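Local coordinates for protein GphF Dehydratase 1 (Archangium violaceum, PDB 6MBF) that probably removes water from a polyketide intermediate in gephyronic acid biosynthesis and takes part in rearranging the olefin so formed, at residues Met57-Ala62 against Ile232-Arg237; Pro200-Ala205 against Arg237-Val242; Pro10-Arg15 against Leu95-Glu100; Asp263-Leu266 against Arg272-Ala275; Pro35-Glu40 against Ala194-His199. All coordinates share one frame; numbering follows the deposited sequence. Where two conformers were deposited one is given.

In the fold
The five contacts sample a double hotdog fold, in which two hotdog halves each wrap a sheet about a long helix. Interaction 3 lies inside the first half; interactions 2 and 4, centres about 11 Å apart, lie inside the second and meet where Leu202 touches Leu266. Interactions 1 and 5 bridge the halves, pairing residues more than 150 positions apart, so both join the first half to the second. Interactions 1 and 2 share Arg237, whose salt bridge to Glu197 ties both to interaction 5. Along the chain, interaction 5 closes before interactions 2 and 4 open, while interaction 1 crosses interactions 2, 3 and 5. Interactions 3 and 4 are farthest apart, with centres about 26 Å apart.

Interaction 1 (Met57-Ala62 against Ile232-Arg237); sequences MALAAA and IELRAR
Leu59, projecting from one turn of a helix, meets Leu234 and Ile232 on a strand of the other half of the protein and illustrates how a single branched side chain can bridge two secondary-structure elements. Its two methyls divide the work. CD2 of Leu59 lies 4.1 Å from CB of Leu234, while CD1 of Leu59 reaches the end of the isoleucine chain, 4.5 Å from CD1 of Ile232. The leucine's CG stands anti to its own carbonyl carbon (chi1 -67°), and the fork opens toward both strand residues. Leu234 turns CG the other way, anti to its nitrogen (chi1 -177°), and the two leucine side chains meet nearly at right angles. All three residues are buried and no hydrogen bond passes between the segments, so the join is purely apolar; CA of Leu59 and CA of Leu234 are 7.9 Å apart. Glu233, between the two strand residues, points away and forms salt bridges with Arg131 and Arg231. Val76 of strand 73-81 touches both Leu59 and Ile232, and strand 224-234 runs between strands 73-81 and 273-284, beside helix 52-65.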
# COMPACT_ATOMS: atom_id res chain seq x y z
N MET A 57 4.57 4.42 -4.93
CA MET A 57 4.92 5.37 -5.98
C MET A 57 5.13 6.77 -5.41
O MET A 57 6.06 7.48 -5.80
CB MET A 57 3.84 5.36 -7.05
CG MET A 57 3.81 4.06 -7.85
SD MET A 57 2.40 3.95 -8.97
CE MET A 57 2.84 5.18 -10.20
N ALA A 58 4.28 7.17 -4.46
CA ALA A 58 4.40 8.50 -3.86
C ALA A 58 5.65 8.61 -3.00
O ALA A 58 6.35 9.63 -3.04
CB ALA A 58 3.15 8.82 -3.06
N LEU A 59 5.95 7.58 -2.20
CA LEU A 59 7.18 7.60 -1.41
C LEU A 59 8.40 7.66 -2.32
O LEU A 59 9.36 8.39 -2.05
CB LEU A 59 7.26 6.37 -0.51
CG LEU A 59 6.25 6.26 0.62
CD1 LEU A 59 6.19 4.81 1.07
CD2 LEU A 59 6.64 7.19 1.78
N ALA A 60 8.37 6.90 -3.41
CA ALA A 60 9.48 6.88 -4.36
C ALA A 60 9.62 8.23 -5.05
O ALA A 60 10.74 8.70 -5.25
CB ALA A 60 9.27 5.75 -5.37
N ALA A 61 8.49 8.86 -5.38
CA ALA A 61 8.54 10.20 -5.95
C ALA A 61 9.09 11.20 -4.95
O ALA A 61 9.88 12.08 -5.30
CB ALA A 61 7.16 10.63 -6.43
N ALA A 62 8.67 11.09 -3.68
CA ALA A 62 9.21 11.97 -2.65
C ALA A 62 10.72 11.85 -2.57
O ALA A 62 11.43 12.86 -2.44
CB ALA A 62 8.58 11.65 -1.30
N ILE A 232 1.35 8.68 5.80
CA ILE A 232 2.31 7.59 5.96
C ILE A 232 3.71 8.21 5.99
O ILE A 232 4.02 9.08 5.17
CB ILE A 232 2.18 6.51 4.87
CG1 ILE A 232 3.25 5.44 5.07
CG2 ILE A 232 2.31 7.11 3.48
CD1 ILE A 232 3.05 4.18 4.22
N GLU A 233 4.52 7.79 6.95
CA GLU A 233 5.89 8.26 7.06
C GLU A 233 6.83 7.07 7.09
O GLU A 233 6.60 6.11 7.82
CB GLU A 233 6.08 9.13 8.30
CG GLU A 233 7.46 9.71 8.41
CD GLU A 233 7.52 10.79 9.46
OE1 GLU A 233 6.67 10.77 10.37
OE2 GLU A 233 8.40 11.66 9.35
N LEU A 234 7.89 7.13 6.29
CA LEU A 234 8.86 6.04 6.19
C LEU A 234 10.22 6.52 6.67
O LEU A 234 10.74 7.53 6.17
CB LEU A 234 8.97 5.53 4.76
CG LEU A 234 9.90 4.34 4.51
CD1 LEU A 234 9.40 3.07 5.19
CD2 LEU A 234 10.06 4.10 3.01
N ARG A 235 10.81 5.80 7.62
CA ARG A 235 12.09 6.19 8.22
C ARG A 235 13.26 5.31 7.81
O ARG A 235 14.40 5.67 8.09
CB ARG A 235 12.00 6.16 9.75
CG ARG A 235 10.80 6.86 10.32
CD ARG A 235 10.98 7.07 11.82
NE ARG A 235 9.99 8.00 12.35
CZ ARG A 235 10.17 8.74 13.44
NH1 ARG A 235 11.32 8.66 14.10
NH2 ARG A 235 9.22 9.56 13.86
N ALA A 236 13.01 4.15 7.22
CA ALA A 236 14.07 3.29 6.72
C ALA A 236 13.62 2.67 5.41
O ALA A 236 12.46 2.27 5.28
CB ALA A 236 14.42 2.19 7.74
N ARG A 237 14.53 2.61 4.44
CA ARG A 237 14.22 2.07 3.12
C ARG A 237 14.62 0.59 3.04
O ARG A 237 15.47 0.11 3.78
CB ARG A 237 14.96 2.85 2.03
CG ARG A 237 15.25 4.30 2.37
CD ARG A 237 14.13 5.24 1.98
NE ARG A 237 14.60 6.62 1.90
CZ ARG A 237 15.09 7.18 0.79
NH1 ARG A 237 15.50 8.44 0.80
NH2 ARG A 237 15.15 6.48 -0.33

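Interaction 2 (Pro200-Ala205 against Arg237-Val242); sequences PALLDA and RGVREV
The flat peptide joining Arg240 to Glu241 has one face pressed against a methyl of Leu202. CD1 of Leu202 sits almost straight above the carbonyl carbon, 3.4 Å from C of Arg240, and close to the nitrogen at 3.6 Å from N of Glu241. That nitrogen is buried by the contact and has no hydrogen-bond partner in the model, a polar cost of covering the turn with a methyl. The preceding peptide contributes its oxygen, with CD1 of Leu202 3.4 Å from O of Val239. The contact belongs to the hotdog motif of the second half of the enzyme: helix 200-214 is the central helix, and the loop through Val239 and Arg240 leads into strand 241-248, part of the sheet wrapped about it. Leu202 extends toward that chain with CG anti to its nitrogen (chi1 -171°), which leaves CD1 on the turn and sends CD2 to the strand. There CD2 of Leu202 packs 4.0 Å from CG2 of Val242, a methyl lying between the nitrogen and carbonyl carbon of its own residue. Val183 of the adjoining strand touches both side chains. Glu241 points away from the helix, and its carboxylate is hydrogen-bonded to His182.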
# COMPACT_ATOMS: atom_id res chain seq x y z
N PRO A 200 5.56 -2.99 -1.63
CA PRO A 200 4.09 -3.10 -1.54
C PRO A 200 3.62 -4.38 -0.88
O PRO A 200 2.62 -4.35 -0.15
CB PRO A 200 3.65 -3.02 -3.01
CG PRO A 200 4.71 -2.16 -3.65
CD PRO A 200 6.00 -2.53 -2.96
N ALA A 201 4.32 -5.50 -1.10
CA ALA A 201 3.90 -6.75 -0.48
C ALA A 201 3.99 -6.67 1.04
O ALA A 201 3.16 -7.25 1.75
CB ALA A 201 4.76 -7.91 -0.99
N LEU A 202 5.01 -5.98 1.55
CA LEU A 202 5.16 -5.87 3.00
C LEU A 202 4.07 -4.97 3.59
O LEU A 202 3.43 -5.33 4.59
CB LEU A 202 6.56 -5.36 3.34
CG LEU A 202 6.95 -5.38 4.82
CD1 LEU A 202 8.44 -5.58 4.96
CD2 LEU A 202 6.55 -4.09 5.51
N LEU A 203 3.84 -3.80 3.00
CA LEU A 203 2.80 -2.93 3.55
C LEU A 203 1.42 -3.55 3.39
O LEU A 203 0.60 -3.46 4.30
CB LEU A 203 2.87 -1.55 2.90
CG LEU A 203 1.92 -0.53 3.54
CD1 LEU A 203 2.22 -0.34 5.02
CD2 LEU A 203 1.98 0.81 2.77
N ASP A 204 1.15 -4.22 2.26
CA ASP A 204 -0.11 -4.94 2.12
C ASP A 204 -0.28 -5.98 3.22
O ASP A 204 -1.39 -6.16 3.74
CB ASP A 204 -0.20 -5.62 0.75
CG ASP A 204 -1.40 -6.55 0.65
OD1 ASP A 204 -2.53 -6.05 0.51
OD2 ASP A 204 -1.19 -7.78 0.73
N ALA A 205 0.79 -6.70 3.57
CA ALA A 205 0.70 -7.67 4.66
C ALA A 205 0.29 -6.99 5.97
O ALA A 205 -0.53 -7.53 6.73
CB ALA A 205 2.03 -8.40 4.82
N ARG A 237 14.53 2.61 4.44
CA ARG A 237 14.22 2.07 3.12
C ARG A 237 14.62 0.59 3.04
O ARG A 237 15.47 0.11 3.78
CB ARG A 237 14.96 2.85 2.03
CG ARG A 237 15.25 4.30 2.37
CD ARG A 237 14.13 5.24 1.98
NE ARG A 237 14.60 6.62 1.90
CZ ARG A 237 15.09 7.18 0.79
NH1 ARG A 237 15.50 8.44 0.80
NH2 ARG A 237 15.15 6.48 -0.33
N GLY A 238 13.96 -0.12 2.12
CA GLY A 238 14.35 -1.48 1.80
C GLY A 238 14.15 -2.51 2.90
O GLY A 238 14.86 -3.51 2.94
N VAL A 239 13.17 -2.29 3.77
CA VAL A 239 12.92 -3.21 4.88
C VAL A 239 12.20 -4.45 4.37
O VAL A 239 11.31 -4.35 3.52
CB VAL A 239 12.11 -2.49 5.97
CG1 VAL A 239 11.67 -3.46 7.05
CG2 VAL A 239 12.93 -1.35 6.58
N ARG A 240 12.59 -5.63 4.87
CA ARG A 240 12.01 -6.90 4.44
C ARG A 240 11.18 -7.58 5.51
O ARG A 240 10.51 -8.58 5.21
CB ARG A 240 13.11 -7.88 3.99
CG ARG A 240 14.18 -7.27 3.08
CD ARG A 240 15.07 -8.37 2.48
NE ARG A 240 15.81 -9.11 3.50
CZ ARG A 240 16.50 -10.21 3.25
NH1 ARG A 240 16.54 -10.70 2.01
NH2 ARG A 240 17.15 -10.84 4.23
N GLU A 241 11.19 -7.07 6.74
CA GLU A 241 10.64 -7.80 7.87
C GLU A 241 10.35 -6.79 8.97
O GLU A 241 11.22 -5.99 9.32
CB GLU A 241 11.62 -8.87 8.36
CG GLU A 241 11.08 -9.75 9.47
CD GLU A 241 12.03 -10.88 9.85
OE1 GLU A 241 13.19 -10.88 9.36
OE2 GLU A 241 11.63 -11.75 10.64
N VAL A 242 9.12 -6.82 9.51
CA VAL A 242 8.73 -5.91 10.58
C VAL A 242 7.81 -6.63 11.56
O VAL A 242 7.22 -7.67 11.25
CB VAL A 242 8.00 -4.64 10.09
CG1 VAL A 242 8.90 -3.77 9.21
CG2 VAL A 242 6.72 -5.01 9.36

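Interaction 3 (Pro10-Arg15 against Leu95-Glu100); sequences PLLGRR and LRLRSE
Leu12 folds back onto Leu97 by an uncommon side-chain conformation. Its CB leads away from the strand, yet chi1 of -96° lies between the usual staggered positions and brings the fork round until one methyl returns to the contact. CD2 of Leu12 then rests 3.9 Å from CB of Leu97 and equally close to its CD1, the two side chains meeting at a slant. Leu97 is conventional: its CG lies anti to the backbone nitrogen (chi1 -175°), which carries CD1 out beside the incoming methyl. Leu95, two residues earlier on the same side of the strand, offers a methyl that meets main chain instead of side chain, with CD1 of Leu95 3.7 Å from O of Leu11. In the first hotdog half the loop is thereby held between strand 93-100 and helix 52-65, since Leu11 also touches Met57 and Leu12 touches Ala60. His9 takes hydrogen bonds from the backbone nitrogens of Leu11 and Leu12. Between the two segments themselves there is no hydrogen bond or charge pair, so their attachment depends on dispersion and on the exclusion of water around four buried leucines.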
# COMPACT_ATOMS: atom_id res chain seq x y z
N PRO A 10 10.34 0.14 -10.25
CA PRO A 10 9.47 -0.85 -10.93
C PRO A 10 8.05 -0.36 -11.15
O PRO A 10 7.33 -0.96 -11.97
CB PRO A 10 9.49 -2.05 -9.97
CG PRO A 10 10.65 -1.83 -9.06
CD PRO A 10 10.80 -0.34 -8.94
N LEU A 11 7.60 0.67 -10.44
CA LEU A 11 6.26 1.23 -10.61
C LEU A 11 6.26 2.65 -11.15
O LEU A 11 5.43 2.99 -12.00
CB LEU A 11 5.53 1.19 -9.25
CG LEU A 11 5.32 -0.21 -8.68
CD1 LEU A 11 4.94 -0.09 -7.21
CD2 LEU A 11 4.24 -0.93 -9.46
N LEU A 12 7.18 3.50 -10.67
CA LEU A 12 7.30 4.86 -11.16
C LEU A 12 7.75 4.91 -12.62
O LEU A 12 7.36 5.81 -13.37
CB LEU A 12 8.32 5.64 -10.32
CG LEU A 12 7.89 6.52 -9.16
CD1 LEU A 12 9.10 7.35 -8.74
CD2 LEU A 12 6.73 7.41 -9.55
N GLY A 13 8.59 3.97 -13.02
CA GLY A 13 9.20 4.05 -14.34
C GLY A 13 10.37 5.01 -14.30
O GLY A 13 11.19 4.98 -13.38
N ARG A 14 10.43 5.89 -15.30
CA ARG A 14 11.53 6.84 -15.42
C ARG A 14 11.01 8.26 -15.38
O ARG A 14 9.88 8.54 -15.81
CB ARG A 14 12.31 6.61 -16.73
CG ARG A 14 11.43 6.63 -17.97
CD ARG A 14 12.25 6.40 -19.23
NE ARG A 14 13.14 7.52 -19.50
CZ ARG A 14 12.86 8.51 -20.34
NH1 ARG A 14 11.71 8.51 -21.01
NH2 ARG A 14 13.73 9.50 -20.50
N ARG A 15 11.83 9.17 -14.86
CA ARG A 15 11.48 10.58 -14.93
C ARG A 15 11.68 11.09 -16.35
O ARG A 15 12.73 10.86 -16.96
CB ARG A 15 12.30 11.42 -13.95
CG ARG A 15 11.80 12.85 -13.86
CD ARG A 15 12.53 13.66 -12.82
NE ARG A 15 12.23 15.08 -12.99
CZ ARG A 15 12.96 16.06 -12.48
NH1 ARG A 15 14.04 15.78 -11.76
NH2 ARG A 15 12.62 17.33 -12.71
N LEU A 95 1.48 3.85 -16.71
CA LEU A 95 1.34 4.48 -15.41
C LEU A 95 2.05 5.82 -15.42
O LEU A 95 3.12 5.96 -16.03
CB LEU A 95 1.93 3.63 -14.29
CG LEU A 95 1.12 2.51 -13.66
CD1 LEU A 95 1.82 2.09 -12.38
CD2 LEU A 95 -0.31 2.94 -13.38
N ARG A 96 1.47 6.80 -14.73
CA ARG A 96 2.04 8.15 -14.71
C ARG A 96 1.85 8.74 -13.33
O ARG A 96 0.75 8.70 -12.78
CB ARG A 96 1.36 9.04 -15.76
CG ARG A 96 1.85 10.48 -15.80
CD ARG A 96 1.03 11.30 -16.80
NE ARG A 96 -0.30 11.62 -16.29
CZ ARG A 96 -1.29 12.11 -17.03
NH1 ARG A 96 -1.12 12.35 -18.32
NH2 ARG A 96 -2.46 12.37 -16.47
N LEU A 97 2.92 9.28 -12.76
CA LEU A 97 2.83 10.13 -11.58
C LEU A 97 3.30 11.52 -11.98
O LEU A 97 4.42 11.68 -12.46
CB LEU A 97 3.67 9.58 -10.42
CG LEU A 97 3.55 10.34 -9.08
CD1 LEU A 97 3.82 9.39 -7.90
CD2 LEU A 97 4.48 11.57 -8.98
N ARG A 98 2.44 12.51 -11.79
CA ARG A 98 2.78 13.89 -12.06
C ARG A 98 2.71 14.68 -10.76
O ARG A 98 1.92 14.36 -9.86
CB ARG A 98 1.85 14.50 -13.12
CG ARG A 98 0.42 14.71 -12.68
CD ARG A 98 -0.46 15.14 -13.85
NE ARG A 98 -1.78 15.57 -13.41
CZ ARG A 98 -2.80 15.79 -14.23
NH1 ARG A 98 -2.63 15.62 -15.54
NH2 ARG A 98 -3.98 16.18 -13.76
N SER A 99 3.55 15.70 -10.66
CA SER A 99 3.69 16.45 -9.43
C SER A 99 3.90 17.92 -9.76
O SER A 99 4.58 18.25 -10.73
CB SER A 99 4.87 15.92 -8.60
OG SER A 99 5.00 16.63 -7.38
N GLU A 100 3.30 18.78 -8.95
CA GLU A 100 3.65 20.20 -8.95
C GLU A 100 3.58 20.68 -7.51
O GLU A 100 2.64 20.34 -6.79
CB GLU A 100 2.74 21.03 -9.87
CG GLU A 100 1.26 20.88 -9.64
CD GLU A 100 0.46 21.84 -10.50
OE1 GLU A 100 -0.43 22.53 -9.96
OE2 GLU A 100 0.72 21.92 -11.72

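Interaction 4 (Asp263-Leu266 against Arg272-Ala275); sequences DLRL and RLVA
Leu266 faces two residues at once, Val274 and Ala275, across a pair of antiparallel strands, and its carbonyl oxygen accepts a hydrogen bond from each. The two bonds are unequal. N of Val274 comes to 2.7 Å from O of Leu266, whereas N of Ala275 stops at 3.3 Å from O of Leu266; both arrive from the same face of the carbonyl plane. In return the nitrogen of Leu266 gives a short and nearly straight bond, 2.8 Å from N of Leu266 to O of Ala275 with an N-H...O angle of 175°. Leu266 and Ala275 therefore form the hydrogen-bonded pair, and Val274 is the extra residue. Its psi of -40°, helical and not extended, is what crowds two amides onto one acceptor.

Side chains pack on both sides of the bulge. CD2 of Leu266 lies 4.1 Å from CB of Ala275, on the side turned to helix 200-214, where Leu266 also touches Leu202 and Cys206. Leu273 lies with CG anti to its nitrogen (chi1 -175°), and this carries its methyl across the neighbouring strand: CD1 of Leu273 is 3.4 Å from O of Leu266 and 4.1 Å from CB of Arg265. The carbonyl of Val274 is bonded to the backbone nitrogen of Arg235, just past the end of strand 224-234. All this fits a classic beta bulge, set near the turn of the hairpin formed by strands 259-267 and 273-284 in the sheet of the second hotdog.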
# COMPACT_ATOMS: atom_id res chain seq x y z
N ASP A 263 -4.93 2.85 12.54
CA ASP A 263 -3.58 3.39 12.62
C ASP A 263 -2.60 2.23 12.76
O ASP A 263 -2.92 1.20 13.34
CB ASP A 263 -3.44 4.34 13.81
CG ASP A 263 -4.51 5.41 13.84
OD1 ASP A 263 -4.71 6.06 12.80
OD2 ASP A 263 -5.15 5.59 14.90
N LEU A 264 -1.40 2.40 12.21
CA LEU A 264 -0.41 1.34 12.25
C LEU A 264 0.97 1.92 12.51
O LEU A 264 1.27 3.05 12.12
CB LEU A 264 -0.37 0.52 10.95
CG LEU A 264 -1.64 -0.19 10.50
CD1 LEU A 264 -2.49 0.71 9.63
CD2 LEU A 264 -1.26 -1.45 9.72
N ARG A 265 1.80 1.13 13.19
CA ARG A 265 3.20 1.46 13.44
C ARG A 265 4.03 0.23 13.10
O ARG A 265 3.76 -0.86 13.60
CB ARG A 265 3.42 1.88 14.90
CG ARG A 265 2.58 3.08 15.33
CD ARG A 265 2.94 4.30 14.53
NE ARG A 265 2.33 5.53 15.03
CZ ARG A 265 1.27 6.13 14.49
NH1 ARG A 265 0.67 5.61 13.43
NH2 ARG A 265 0.83 7.26 15.02
N LEU A 266 5.02 0.41 12.22
CA LEU A 266 5.88 -0.68 11.79
C LEU A 266 7.25 -0.54 12.46
O LEU A 266 7.84 0.55 12.44
CB LEU A 266 6.04 -0.67 10.26
CG LEU A 266 4.88 -1.14 9.36
CD1 LEU A 266 3.62 -0.29 9.54
CD2 LEU A 266 5.33 -1.10 7.92
N ARG A 272 12.96 -0.70 16.51
CA ARG A 272 13.07 0.66 16.02
C ARG A 272 11.95 0.95 15.02
O ARG A 272 11.63 0.10 14.19
CB ARG A 272 14.43 0.90 15.36
CG ARG A 272 15.62 0.66 16.27
CD ARG A 272 16.93 0.79 15.52
NE ARG A 272 17.12 -0.32 14.58
CZ ARG A 272 18.29 -0.65 14.05
NH1 ARG A 272 19.38 0.04 14.35
NH2 ARG A 272 18.37 -1.67 13.21
N LEU A 273 11.38 2.15 15.11
CA LEU A 273 10.27 2.51 14.22
C LEU A 273 10.74 2.65 12.78
O LEU A 273 11.69 3.38 12.49
CB LEU A 273 9.64 3.82 14.69
CG LEU A 273 8.39 4.23 13.90
CD1 LEU A 273 7.24 3.31 14.26
CD2 LEU A 273 8.04 5.69 14.18
N VAL A 274 10.06 1.94 11.88
CA VAL A 274 10.34 1.97 10.45
C VAL A 274 9.34 2.84 9.69
O VAL A 274 9.72 3.55 8.76
CB VAL A 274 10.34 0.52 9.90
CG1 VAL A 274 10.22 0.52 8.38
CG2 VAL A 274 11.60 -0.20 10.35
N ALA A 275 8.07 2.78 10.06
CA ALA A 275 7.05 3.51 9.32
C ALA A 275 5.83 3.69 10.20
O ALA A 275 5.60 2.92 11.14
CB ALA A 275 6.67 2.80 8.02

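Interaction 5 (Pro35-Glu40 against Ala194-His199); sequences PAYLGE and ASYELH
Different first torsions bring Tyr196 against Pro35 and Tyr37. Tyr37 places its CG between the backbone nitrogen and carbonyl carbon (chi1 85°), while Tyr196 has CG anti to the carbonyl carbon (chi1 -64°) and stretches its ring across toward the other loop. The phenol oxygen does the touching. OH of Tyr196 lies 3.4 Å from CG of Pro35 and 3.5 Å from CB of Pro35, meeting the CB-CG edge of the pyrrolidine of a proline that follows a cis peptide bond. The same oxygen comes to the rim of the second tyrosine, near the ring plane, with OH of Tyr196 4.0 Å from CE2 of Tyr37. The two tyrosine rings thus meet oxygen to edge and do not stack, and no hydrogen bond joins the segments. The hydroxyl of Tyr37 is instead hydrogen-bonded to Thr53 of helix 52-65. Within its own loop, CE2 of Tyr196 stands 3.5 Å above the ring plane of His199, toward the ring's rim. His199 occupies the N-cap of helix 200-214, its ND1 accepting from the nitrogen of Ala201. A short 3-10 turn of the first half here meets the loop leading into the second central helix, at the junction between the halves of a double hotdog fold.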
# COMPACT_ATOMS: atom_id res chain seq x y z
N PRO A 35 5.37 -5.56 -12.13
CA PRO A 35 5.75 -6.49 -11.07
C PRO A 35 4.71 -7.60 -10.87
O PRO A 35 3.51 -7.36 -11.03
CB PRO A 35 5.83 -5.60 -9.82
CG PRO A 35 6.08 -4.24 -10.35
CD PRO A 35 5.33 -4.16 -11.65
N ALA A 36 5.19 -8.80 -10.53
CA ALA A 36 4.33 -9.97 -10.54
C ALA A 36 3.19 -9.87 -9.53
O ALA A 36 2.11 -10.43 -9.75
CB ALA A 36 5.15 -11.23 -10.26
N TYR A 37 3.40 -9.15 -8.42
CA TYR A 37 2.34 -9.05 -7.41
C TYR A 37 1.11 -8.31 -7.94
O TYR A 37 0.03 -8.43 -7.34
CB TYR A 37 2.85 -8.37 -6.13
CG TYR A 37 2.79 -6.86 -6.17
CD1 TYR A 37 1.65 -6.17 -5.76
CD2 TYR A 37 3.88 -6.11 -6.60
CE1 TYR A 37 1.58 -4.78 -5.80
CE2 TYR A 37 3.82 -4.72 -6.64
CZ TYR A 37 2.68 -4.07 -6.24
OH TYR A 37 2.63 -2.69 -6.29
N LEU A 38 1.26 -7.52 -9.00
CA LEU A 38 0.13 -6.85 -9.63
C LEU A 38 -0.85 -7.83 -10.26
O LEU A 38 -1.96 -7.42 -10.60
CB LEU A 38 0.61 -5.87 -10.71
CG LEU A 38 1.41 -4.64 -10.26
CD1 LEU A 38 1.66 -3.75 -11.46
CD2 LEU A 38 0.68 -3.88 -9.15
N GLY A 39 -0.47 -9.10 -10.44
CA GLY A 39 -1.39 -10.10 -10.92
C GLY A 39 -1.92 -11.03 -9.86
O GLY A 39 -2.52 -12.06 -10.20
N GLU A 40 -1.74 -10.71 -8.57
CA GLU A 40 -2.10 -11.64 -7.51
C GLU A 40 -3.11 -11.06 -6.52
O GLU A 40 -3.27 -11.59 -5.43
CB GLU A 40 -0.85 -12.13 -6.79
CG GLU A 40 0.04 -12.94 -7.72
CD GLU A 40 0.68 -14.14 -7.06
OE1 GLU A 40 0.48 -14.33 -5.84
OE2 GLU A 40 1.40 -14.87 -7.77
N ALA A 194 16.16 -3.78 -2.75
CA ALA A 194 16.79 -2.61 -3.34
C ALA A 194 15.87 -1.87 -4.30
O ALA A 194 16.21 -0.76 -4.73
CB ALA A 194 18.07 -3.01 -4.08
N SER A 195 14.71 -2.43 -4.65
CA SER A 195 13.90 -1.87 -5.71
C SER A 195 12.83 -0.91 -5.22
O SER A 195 12.40 -0.04 -6.00
CB SER A 195 13.23 -2.99 -6.52
OG SER A 195 14.19 -3.78 -7.19
N TYR A 196 12.39 -1.04 -3.98
CA TYR A 196 11.26 -0.27 -3.46
C TYR A 196 11.68 0.52 -2.22
O TYR A 196 12.56 0.10 -1.46
CB TYR A 196 10.09 -1.18 -3.06
CG TYR A 196 9.46 -1.94 -4.21
CD1 TYR A 196 8.55 -1.33 -5.06
CD2 TYR A 196 9.77 -3.28 -4.43
CE1 TYR A 196 7.96 -2.04 -6.12
CE2 TYR A 196 9.19 -3.99 -5.47
CZ TYR A 196 8.29 -3.37 -6.31
OH TYR A 196 7.71 -4.07 -7.35
N GLU A 197 11.02 1.65 -1.99
CA GLU A 197 11.19 2.31 -0.71
C GLU A 197 10.61 1.44 0.40
O GLU A 197 11.29 1.14 1.38
CB GLU A 197 10.54 3.69 -0.73
CG GLU A 197 10.89 4.51 -1.98
CD GLU A 197 12.38 4.88 -2.07
OE1 GLU A 197 12.84 5.31 -3.15
OE2 GLU A 197 13.10 4.71 -1.07
N LEU A 198 9.35 1.03 0.25
CA LEU A 198 8.73 0.05 1.14
C LEU A 198 7.97 -0.93 0.26
O LEU A 198 7.00 -0.55 -0.40
CB LEU A 198 7.79 0.72 2.14
CG LEU A 198 7.15 -0.23 3.15
CD1 LEU A 198 8.22 -0.89 4.02
CD2 LEU A 198 6.16 0.51 3.99
N HIS A 199 8.41 -2.19 0.24
CA HIS A 199 7.83 -3.15 -0.69
C HIS A 199 6.31 -3.18 -0.55
O HIS A 199 5.79 -3.35 0.57
CB HIS A 199 8.41 -4.54 -0.46
CG HIS A 199 8.27 -5.43 -1.66
ND1 HIS A 199 7.06 -5.71 -2.24
CD2 HIS A 199 9.20 -6.09 -2.39
CE1 HIS A 199 7.24 -6.49 -3.28
NE2 HIS A 199 8.53 -6.74 -3.40